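Side-chain contact in cellulosomal scaffoldin adaptor protein B (Acetivibrio cellulolyticus, PDB 4UYP), which binds a cohesin of the anchoring scaffoldin ScaC through its calcium-binding dockerin domain, linking cellulosome components to the cell surface: residues Tyr4-Gly9 with Ser15-Leu20. The protein carries 2 engineered substitutions. Sequence-based numbering, arbitrary orientation.
Sequences YGDVDG and SIDAVL. Engineered in segment 15-20: Ser15 (natural residue Ile), Ile16 (natural residue Asn). With CA (calcium ion), chain L.
Asp17, Val7 and Asp8 carry this contact; Asp8 and Asp17 meet at a calcium ion. Asp17 grips the ion with both carboxylate oxygens, OD1 at 2.6 Å and OD2 at 2.4 Å. Asp8 OD1 and Asp6 OD1 each bind the calcium ion at 2.3 Å. The carboxylates of Asp8 and Asp17 are turned 78° to each other. Asp8 OD1 and Asp17 OD1 approach to 3.0 Å; the shared cation probably offsets their repulsion. Asp17 OD1 also accepts a hydrogen bond from the backbone N of Asp8, 3.1 Å long and nearly along its C-O axis. The bond ties the loop directly to helix 15-26. This is the first calcium loop of a type I dockerin, an EF-hand-like loop followed by a helix. Asn10 OD1 and the carbonyl O of Ser12 complete the site with a water. That water donates a hydrogen bond to Asp8 OD2 at 2.7 Å. Asp8 CG sits between its own backbone N and carbonyl carbon (chi1 66°), which brings the carboxylate to the ion. Asp6 OD2 is held by Gly11 N, and Asp17 OD2 by Arg14 N. Away from the ion the contact is largely apolar. In the conformer described, Val7 runs past Asp17 in the opposite direction, its CG2 3.3 Å from Asp17 O and also touching Leu20 CB. Leu20 CD1 rests against Asp8 CB. The engineered Ile16 touches Asp8 OD2 with CG2 alone.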
loop_
_atom_site.group_PDB
_atom_site.type_symbol
_atom_site.label_atom_id
_atom_site.label_comp_id
_atom_site.label_asym_id
_atom_site.label_seq_id
_atom_site.Cartn_x
_atom_site.Cartn_y
_atom_site.Cartn_z
ATOM N N TYR B 4 -12.355 17.267 -20.505
ATOM C CA TYR B 4 -12.349 16.831 -19.076
ATOM C C TYR B 4 -13.482 15.780 -18.942
ATOM O O TYR B 4 -14.606 16.000 -19.373
ATOM C CB TYR B 4 -12.517 17.964 -18.102
ATOM C CG TYR B 4 -11.226 18.737 -17.922
ATOM C CD1 TYR B 4 -10.161 18.191 -17.292
ATOM C CD2 TYR B 4 -11.147 20.019 -18.482
ATOM C CE1 TYR B 4 -8.941 18.935 -17.167
ATOM C CE2 TYR B 4 -9.979 20.753 -18.368
ATOM C CZ TYR B 4 -8.932 20.197 -17.726
ATOM O OH TYR B 4 -7.816 21.012 -17.629
ATOM N N GLY B 5 -13.154 14.709 -18.242
ATOM C CA GLY B 5 -14.218 13.676 -18.030
ATOM C C GLY B 5 -14.136 12.561 -19.026
ATOM O O GLY B 5 -14.631 11.465 -18.790
ATOM N N ASP B 6 -13.470 12.796 -20.173
ATOM C CA ASP B 6 -13.501 11.823 -21.257
ATOM C C ASP B 6 -12.323 10.874 -21.212
ATOM O O ASP B 6 -11.356 10.946 -21.947
ATOM C CB ASP B 6 -13.459 12.556 -22.622
ATOM C CG ASP B 6 -13.539 11.572 -23.738
ATOM O OD1 ASP B 6 -14.001 10.426 -23.632
ATOM O OD2 ASP B 6 -13.111 11.932 -24.871
ATOM N N VAL B 7 -12.372 9.969 -20.216
ATOM C CA VAL B 7 -11.172 9.236 -19.829
ATOM C C VAL B 7 -10.806 8.118 -20.846
ATOM O O VAL B 7 -9.649 7.761 -20.922
ATOM C CB VAL B 7 -11.331 8.702 -18.346
ATOM C CG1 VAL B 7 -12.084 9.697 -17.422
ATOM C CG2 VAL B 7 -12.170 7.521 -18.314
ATOM N N ASP B 8 -11.783 7.675 -21.637
ATOM C CA ASP B 8 -11.547 6.710 -22.727
ATOM C C ASP B 8 -11.236 7.388 -24.051
ATOM O O ASP B 8 -10.952 6.674 -25.015
ATOM C CB ASP B 8 -12.626 5.607 -22.877
ATOM C CG ASP B 8 -14.016 6.104 -23.291
ATOM O OD1 ASP B 8 -14.118 7.353 -23.659
ATOM O OD2 ASP B 8 -14.948 5.274 -23.303
ATOM N N GLY B 9 -11.276 8.720 -24.078
ATOM C CA GLY B 9 -10.836 9.479 -25.305
ATOM C C GLY B 9 -11.776 9.328 -26.442
ATOM O O GLY B 9 -11.324 9.506 -27.590
ATOM N N SER B 15 -21.283 7.527 -19.048
ATOM C CA SER B 15 -21.282 6.717 -17.785
ATOM C C SER B 15 -20.034 5.889 -17.616
ATOM O O SER B 15 -19.449 5.705 -16.498
ATOM C CB SER B 15 -22.497 5.835 -17.700
ATOM O OG SER B 15 -23.661 6.640 -17.552
ATOM N N ILE B 16 -19.614 5.266 -18.740
ATOM C CA ILE B 16 -18.470 4.348 -18.663
ATOM C C ILE B 16 -17.193 5.044 -18.239
ATOM O O ILE B 16 -16.313 4.458 -17.637
ATOM C CB ILE B 16 -18.307 3.554 -19.973
ATOM C CG1 ILE B 16 -17.442 2.270 -19.797
ATOM C CG2 ILE B 16 -17.721 4.441 -21.076
ATOM C CD1 ILE B 16 -18.135 1.181 -18.914
ATOM N N ASP B 17 -17.043 6.365 -18.603
ATOM C CA ASP B 17 -15.851 7.096 -18.163
ATOM C C ASP B 17 -15.716 7.058 -16.640
ATOM O O ASP B 17 -14.613 6.953 -16.157
ATOM C CB ASP B 17 -15.905 8.560 -18.714
ATOM C CG ASP B 17 -15.746 8.641 -20.255
ATOM O OD1 ASP B 17 -14.738 8.161 -20.829
ATOM O OD2 ASP B 17 -16.639 9.255 -20.910
ATOM N N ALA B 18 -16.836 7.184 -15.917
ATOM C CA ALA B 18 -16.717 7.212 -14.456
ATOM C C ALA B 18 -16.387 5.802 -13.976
ATOM O O ALA B 18 -15.733 5.661 -12.943
ATOM C CB ALA B 18 -18.083 7.673 -13.848
ATOM N N VAL B 19 -16.911 4.757 -14.661
ATOM C CA VAL B 19 -16.519 3.377 -14.314
ATOM C C VAL B 19 -15.019 3.168 -14.465
ATOM O O VAL B 19 -14.348 2.537 -13.600
ATOM C CB VAL B 19 -17.281 2.413 -15.155
ATOM C CG1 VAL B 19 -16.833 0.967 -14.811
ATOM C CG2 VAL B 19 -18.804 2.466 -14.917
ATOM N N LEU B 20 -14.413 3.714 -15.535
ATOM C CA LEU B 20 -12.994 3.586 -15.739
ATOM C C LEU B 20 -12.190 4.255 -14.673
ATOM O O LEU B 20 -11.162 3.724 -14.197
ATOM C CB LEU B 20 -12.564 4.099 -17.102
ATOM C CG LEU B 20 -13.168 3.282 -18.231
ATOM C CD1 LEU B 20 -12.910 3.962 -19.595
ATOM C CD2 LEU B 20 -12.368 1.952 -18.298
HETATM CA CA CA L . -15.715 8.934 -23.090
HETATM O O HOH W 1 -17.071 6.945 -23.089
#